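Local coordinates for protein MmeI (Methylophilus methylotrophus, PDB 5HR4) that probably methylates adenine at N6 in DNA with S-adenosylmethionine as donor, as the modification activity of a type IIL restriction-modification enzyme, at residues 371-374 with 375-379; 427-430 with 431-434. All coordinates share one frame; numbering follows the deposited sequence.

Interaction 1 (371-374 with 375-379)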
ATOM      1  N   VAL A 371     -18.340   3.162   4.422  1.00 26.68           N
ATOM      2  CA  VAL A 371     -19.435   3.648   3.589  1.00 25.62           C
ATOM      3  C   VAL A 371     -19.894   2.552   2.635  1.00 28.94           C
ATOM      4  O   VAL A 371     -21.079   2.202   2.598  1.00 29.86           O
ATOM      5  CB  VAL A 371     -19.018   4.932   2.851  1.00 28.00           C
ATOM      6  CG1 VAL A 371     -19.944   5.222   1.691  1.00 29.68           C
ATOM      7  CG2 VAL A 371     -19.013   6.105   3.810  1.00 25.04           C
ATOM      8  N   ILE A 372     -18.957   1.959   1.882  1.00 28.92           N
ATOM      9  CA  ILE A 372     -19.304   0.834   1.012  1.00 26.85           C
ATOM     10  C   ILE A 372     -19.997  -0.272   1.799  1.00 29.84           C
ATOM     11  O   ILE A 372     -20.986  -0.848   1.327  1.00 31.90           O
ATOM     12  CB  ILE A 372     -18.062   0.287   0.285  1.00 28.89           C
ATOM     13  CG1 ILE A 372     -17.451   1.370  -0.577  1.00 32.96           C
ATOM     14  CG2 ILE A 372     -18.461  -0.882  -0.628  1.00 21.30           C
ATOM     15  CD1 ILE A 372     -18.435   1.824  -1.627  1.00 37.43           C
ATOM     16  N   THR A 373     -19.486  -0.608   2.991  1.00 24.65           N
ATOM     17  CA  THR A 373     -20.090  -1.699   3.750  1.00 25.34           C
ATOM     18  C   THR A 373     -21.523  -1.363   4.121  1.00 30.28           C
ATOM     19  O   THR A 373     -22.443  -2.165   3.915  1.00 32.14           O
ATOM     20  CB  THR A 373     -19.298  -2.009   5.018  1.00 28.75           C
ATOM     21  OG1 THR A 373     -17.989  -2.491   4.682  1.00 26.78           O
ATOM     22  CG2 THR A 373     -20.043  -3.060   5.835  1.00 26.03           C
ATOM     23  N   TYR A 374     -21.736  -0.164   4.653  1.00 29.80           N
ATOM     24  CA  TYR A 374     -23.081   0.233   5.047  1.00 29.81           C
ATOM     25  C   TYR A 374     -24.016   0.271   3.848  1.00 28.91           C
ATOM     26  O   TYR A 374     -25.210  -0.006   3.988  1.00 33.18           O
ATOM     27  CB  TYR A 374     -23.024   1.592   5.771  1.00 26.85           C
ATOM     28  CG  TYR A 374     -24.361   2.188   6.123  1.00 24.69           C
ATOM     29  CD1 TYR A 374     -25.192   1.579   7.056  1.00 31.01           C
ATOM     30  CD2 TYR A 374     -24.792   3.371   5.534  1.00 25.63           C
ATOM     31  CE1 TYR A 374     -26.434   2.111   7.374  1.00 26.26           C
ATOM     32  CE2 TYR A 374     -26.021   3.920   5.854  1.00 25.63           C
ATOM     33  CZ  TYR A 374     -26.837   3.277   6.771  1.00 27.87           C
ATOM     34  OH  TYR A 374     -28.061   3.811   7.093  1.00 33.07           O
ATOM     35  N   ARG A 375     -23.502   0.587   2.658  1.00 29.49           N
ATOM     36  CA  ARG A 375     -24.382   0.649   1.495  1.00 31.22           C
ATOM     37  C   ARG A 375     -24.794  -0.753   1.051  1.00 33.40           C
ATOM     38  O   ARG A 375     -25.963  -1.001   0.742  1.00 33.26           O
ATOM     39  CB  ARG A 375     -23.705   1.410   0.355  1.00 29.39           C
ATOM     40  CG  ARG A 375     -24.210   1.005  -1.007  1.00 32.76           C
ATOM     41  CD  ARG A 375     -23.937   2.047  -2.067  1.00 34.17           C
ATOM     42  NE  ARG A 375     -22.573   2.001  -2.588  1.00 42.01           N
ATOM     43  CZ  ARG A 375     -22.055   0.965  -3.239  1.00 39.20           C
ATOM     44  NH1 ARG A 375     -22.791  -0.121  -3.421  1.00 44.01           N
ATOM     45  NH2 ARG A 375     -20.807   1.008  -3.701  1.00 31.99           N
ATOM     46  N   GLU A 376     -23.844  -1.685   1.029  1.00 31.96           N
ATOM     47  CA  GLU A 376     -24.180  -3.071   0.733  1.00 30.60           C
ATOM     48  C   GLU A 376     -25.181  -3.626   1.739  1.00 33.77           C
ATOM     49  O   GLU A 376     -26.125  -4.345   1.373  1.00 34.21           O
ATOM     50  CB  GLU A 376     -22.901  -3.901   0.709  1.00 28.56           C
ATOM     51  CG  GLU A 376     -21.985  -3.461  -0.411  1.00 30.98           C
ATOM     52  CD  GLU A 376     -22.704  -3.504  -1.743  1.00 36.04           C
ATOM     53  OE1 GLU A 376     -23.237  -4.582  -2.080  1.00 43.53           O
ATOM     54  OE2 GLU A 376     -22.777  -2.466  -2.434  1.00 33.75           O
ATOM     55  N   LEU A 377     -25.002  -3.300   3.011  1.00 30.75           N
ATOM     56  CA  LEU A 377     -25.957  -3.766   3.999  1.00 27.45           C
ATOM     57  C   LEU A 377     -27.322  -3.163   3.751  1.00 28.74           C
ATOM     58  O   LEU A 377     -28.338  -3.867   3.796  1.00 28.58           O
ATOM     59  CB  LEU A 377     -25.460  -3.445   5.399  1.00 29.53           C
ATOM     60  CG  LEU A 377     -24.917  -4.695   6.067  1.00 28.41           C
ATOM     61  CD1 LEU A 377     -23.755  -5.245   5.275  1.00 24.06           C
ATOM     62  CD2 LEU A 377     -24.500  -4.338   7.463  1.00 34.40           C
ATOM     63  N   ARG A 378     -27.374  -1.872   3.437  1.00 26.82           N
ATOM     64  CA  ARG A 378     -28.675  -1.293   3.127  1.00 30.71           C
ATOM     65  C   ARG A 378     -29.302  -1.984   1.914  1.00 33.56           C
ATOM     66  O   ARG A 378     -30.475  -2.373   1.952  1.00 35.10           O
ATOM     67  CB  ARG A 378     -28.558   0.216   2.929  1.00 33.74           C
ATOM     68  CG  ARG A 378     -28.450   0.989   4.261  1.00 33.27           C
ATOM     69  CD  ARG A 378     -29.729   0.854   5.100  1.00 33.55           C
ATOM     70  NE  ARG A 378     -30.858   1.476   4.415  1.00 37.57           N
ATOM     71  CZ  ARG A 378     -31.176   2.764   4.505  1.00 37.35           C
ATOM     72  NH1 ARG A 378     -30.466   3.586   5.271  1.00 34.99           N
ATOM     73  NH2 ARG A 378     -32.210   3.238   3.832  1.00 37.07           N
ATOM     74  N   LEU A 379     -28.522  -2.204   0.851  1.00 33.30           N
ATOM     75  CA  LEU A 379     -29.068  -2.870  -0.330  1.00 29.42           C
ATOM     76  C   LEU A 379     -29.590  -4.256   0.020  1.00 33.63           C
ATOM     77  O   LEU A 379     -30.714  -4.624  -0.360  1.00 35.41           O
ATOM     78  CB  LEU A 379     -28.022  -2.952  -1.439  1.00 29.63           C
ATOM     79  CG  LEU A 379     -27.737  -1.653  -2.196  1.00 29.73           C
ATOM     80  CD1 LEU A 379     -26.761  -1.888  -3.321  1.00 22.35           C
ATOM     81  CD2 LEU A 379     -29.021  -1.084  -2.726  1.00 25.44           C
TER
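Tyr374 and Arg378, one helical turn apart, run side by side and meet twice. Arg378 CG sits over one face of the phenol ring, displaced toward its rim, in a CH-pi contact 4.0 Å from the Tyr374 ring centroid. Farther out, Arg378 NH1 donates to Tyr374 OH at 3.0 Å; the oxygen lies at the guanidinium edge, in its plane, while ring and guanidinium planes stand 78° apart. Tyr374 CG is anti to the backbone N (chi1 175°), and bends at chi2 and chi3 carry the Arg378 chain over the ring face and on to the hydroxyl. Beneath the pair, Arg378 N bonds to Tyr374 O at 2.9 Å, and Arg375, Glu376 and Leu377 repeat this i to i+4 pattern onto Val371, Ile372 and Thr373.

Next along the helix, the Ile372 and Arg375 side chains run side by side, Ile372 CD1 3.3 Å from Arg375 NH2. That guanidinium is held by acids: NH1 forms a salt bridge to Glu376 OE2 at 2.5 Å, and NH2 forms another to Glu318 of helix 318-340.

Outside the turn, Tyr374 OH bonds to Asp430 and Arg378 NH2 to Asn434, so helix 416-440 fixes both polar ends, while the Phe409 ring meets the tyrosine with planes at about 80°. Thr373 and Leu377 pack on Phe359 of the central sheet. Such i to i+4 pairing belongs to a regular alpha-helix, here one of those flanking the Rossmann-like methyltransferase sheet, with the Ile372 side chain about 8 Å from bound sinefungin.

Interaction 2 (427-430 with 431-434)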
ATOM      1  N   TRP A 427     -23.593   9.587   6.977  1.00 32.44           N
ATOM      2  CA  TRP A 427     -24.958  10.115   6.972  1.00 32.14           C
ATOM      3  C   TRP A 427     -25.469  10.362   5.555  1.00 34.19           C
ATOM      4  O   TRP A 427     -26.643  10.102   5.265  1.00 37.68           O
ATOM      5  CB  TRP A 427     -25.044  11.398   7.777  1.00 28.49           C
ATOM      6  CG  TRP A 427     -25.121  11.202   9.256  1.00 30.09           C
ATOM      7  CD1 TRP A 427     -25.988  10.397   9.951  1.00 28.29           C
ATOM      8  CD2 TRP A 427     -24.324  11.875  10.234  1.00 35.94           C
ATOM      9  NE1 TRP A 427     -25.756  10.516  11.303  1.00 34.33           N
ATOM     10  CE2 TRP A 427     -24.742  11.423  11.499  1.00 35.46           C
ATOM     11  CE3 TRP A 427     -23.283  12.820  10.157  1.00 35.21           C
ATOM     12  CZ2 TRP A 427     -24.161  11.883  12.672  1.00 34.82           C
ATOM     13  CZ3 TRP A 427     -22.713  13.266  11.311  1.00 31.58           C
ATOM     14  CH2 TRP A 427     -23.144  12.797  12.555  1.00 36.49           C
ATOM     15  N   LEU A 428     -24.617  10.884   4.667  1.00 32.23           N
ATOM     16  CA  LEU A 428     -25.025  11.066   3.275  1.00 32.77           C
ATOM     17  C   LEU A 428     -25.364   9.726   2.625  1.00 34.12           C
ATOM     18  O   LEU A 428     -26.367   9.608   1.906  1.00 29.11           O
ATOM     19  CB  LEU A 428     -23.927  11.777   2.479  1.00 30.80           C
ATOM     20  CG  LEU A 428     -23.293  13.058   3.041  1.00 31.69           C
ATOM     21  CD1 LEU A 428     -22.257  13.640   2.063  1.00 26.95           C
ATOM     22  CD2 LEU A 428     -24.348  14.097   3.442  1.00 26.00           C
ATOM     23  N   THR A 429     -24.553   8.699   2.879  1.00 31.52           N
ATOM     24  CA  THR A 429     -24.896   7.383   2.359  1.00 33.90           C
ATOM     25  C   THR A 429     -26.216   6.902   2.948  1.00 35.79           C
ATOM     26  O   THR A 429     -27.071   6.374   2.224  1.00 36.34           O
ATOM     27  CB  THR A 429     -23.779   6.374   2.629  1.00 32.62           C
ATOM     28  OG1 THR A 429     -22.502   6.989   2.389  1.00 36.00           O
ATOM     29  CG2 THR A 429     -23.928   5.211   1.683  1.00 25.24           C
ATOM     30  N   ASP A 430     -26.409   7.100   4.251  1.00 35.29           N
ATOM     31  CA  ASP A 430     -27.703   6.819   4.864  1.00 33.65           C
ATOM     32  C   ASP A 430     -28.824   7.465   4.072  1.00 34.24           C
ATOM     33  O   ASP A 430     -29.749   6.784   3.614  1.00 33.63           O
ATOM     34  CB  ASP A 430     -27.727   7.318   6.309  1.00 33.72           C
ATOM     35  CG  ASP A 430     -29.073   7.090   6.982  1.00 38.75           C
ATOM     36  OD1 ASP A 430     -29.365   5.921   7.320  1.00 39.78           O
ATOM     37  OD2 ASP A 430     -29.832   8.071   7.190  1.00 42.18           O
ATOM     38  N   HIS A 431     -28.747   8.785   3.867  1.00 32.45           N
ATOM     39  CA  HIS A 431     -29.827   9.443   3.137  1.00 30.68           C
ATOM     40  C   HIS A 431     -29.936   8.941   1.706  1.00 33.07           C
ATOM     41  O   HIS A 431     -31.047   8.781   1.191  1.00 33.25           O
ATOM     42  CB  HIS A 431     -29.642  10.937   3.104  1.00 22.00           C
ATOM     43  CG  HIS A 431     -30.834  11.652   2.570  1.00 25.57           C
ATOM     44  ND1 HIS A 431     -32.075  11.558   3.168  1.00 31.60           N
ATOM     45  CD2 HIS A 431     -30.984  12.478   1.509  1.00 26.15           C
ATOM     46  CE1 HIS A 431     -32.939  12.299   2.499  1.00 30.46           C
ATOM     47  NE2 HIS A 431     -32.305  12.862   1.484  1.00 29.91           N
ATOM     48  N   GLN A 432     -28.800   8.735   1.029  1.00 29.84           N
ATOM     49  CA  GLN A 432     -28.852   8.184  -0.320  1.00 30.11           C
ATOM     50  C   GLN A 432     -29.622   6.871  -0.349  1.00 33.30           C
ATOM     51  O   GLN A 432     -30.464   6.660  -1.226  1.00 32.92           O
ATOM     52  CB  GLN A 432     -27.443   7.991  -0.874  1.00 28.69           C
ATOM     53  CG  GLN A 432     -26.953   9.183  -1.683  1.00 25.35           C
ATOM     54  CD  GLN A 432     -25.496   9.073  -2.021  1.00 28.86           C
ATOM     55  OE1 GLN A 432     -24.762   8.326  -1.372  1.00 30.66           O
ATOM     56  NE2 GLN A 432     -25.062   9.800  -3.055  1.00 27.04           N
ATOM     57  N   MET A 433     -29.382   5.998   0.634  1.00 35.98           N
ATOM     58  CA  MET A 433     -30.098   4.732   0.689  1.00 31.11           C
ATOM     59  C   MET A 433     -31.552   4.925   1.105  1.00 38.33           C
ATOM     60  O   MET A 433     -32.450   4.266   0.558  1.00 43.18           O
ATOM     61  CB  MET A 433     -29.389   3.765   1.633  1.00 28.82           C
ATOM     62  CG  MET A 433     -28.007   3.384   1.154  1.00 30.51           C
ATOM     63  SD  MET A 433     -27.963   2.833  -0.577  1.00 37.47           S
ATOM     64  CE  MET A 433     -29.089   1.464  -0.513  1.00 40.03           C
ATOM     65  N   ASN A 434     -31.816   5.812   2.068  1.00 33.28           N
ATOM     66  CA  ASN A 434     -33.207   6.068   2.429  1.00 34.54           C
ATOM     67  C   ASN A 434     -34.001   6.515   1.210  1.00 35.77           C
ATOM     68  O   ASN A 434     -35.156   6.105   1.031  1.00 34.30           O
ATOM     69  CB  ASN A 434     -33.303   7.108   3.557  1.00 29.39           C
ATOM     70  CG  ASN A 434     -32.546   6.683   4.797  1.00 32.44           C
ATOM     71  OD1 ASN A 434     -32.398   5.495   5.067  1.00 32.12           O
ATOM     72  ND2 ASN A 434     -32.028   7.655   5.544  1.00 36.65           N
TER
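Asn434 ND2 donates to Asp430 OD2 at 2.8 Å, joining two side chains one helical turn apart. The bond is bent, 136° at the hydrogen, and the amide nitrogen meets OD2 from above the carboxylate plane; the two flat groups are turned 83° against each other. Asp430 CG is anti to the backbone N (chi1 178°) and Asn434 CG lies beside its own backbone N, which together bring the amide nitrogen over the carboxylate. The backbone seconds the link: Asn434 N bonds to Asp430 O at 2.8 Å.

The second oxygen of the carboxylate and the amide oxygen are taken by other parts of the domain. Asp430 OD1 is hydrogen-bonded to the Tyr374 hydroxyl and forms a salt bridge with Arg447, and Asn434 OD1 accepts from Arg378.

Round the helix from this polar side, Gln432 keeps CB 3.4 Å from Leu428 O and runs on extended beyond CG, where its NE2 bonds to the carbonyls of Ser288 and Ile290. Met433 sets CG 3.3 Å from Thr429 O, then bends at chi2 and chi3 and touches Arg378 and Leu379 of helix 368-388. Leu428 packs on Phe195 and Phe198 of helix 183-200, and Trp427 NE1 bonds to Ser452 O.

Buried Asp430 is therefore gripped at both oxygens, by an amide at one and by a hydroxyl and a guanidinium at the other, surroundings that would probably stabilise its negative charge; the Asn434 amide, donating through ND2 and accepting through OD1, has its orientation set by these two bonds.

In the fold
Along the chain, helix 368-388 comes first and holds interaction 1; helix 416-440, after the intervening strand 409-413, holds interaction 2. Each contact spans a single stretch of helix and closes no loop of its own, and the two follow in series without nesting or crossing. Their centres lie 10 Å apart, with the helices in direct contact, Val371 packing against Thr429. The Tyr374-Arg378 and Asp430-Asn434 pairs thus form one buried polar network between neighbouring helices. From there, residues 371-379 reach helix 318-340 and strand 359-361, whereas residues 427-434 reach helix 183-200.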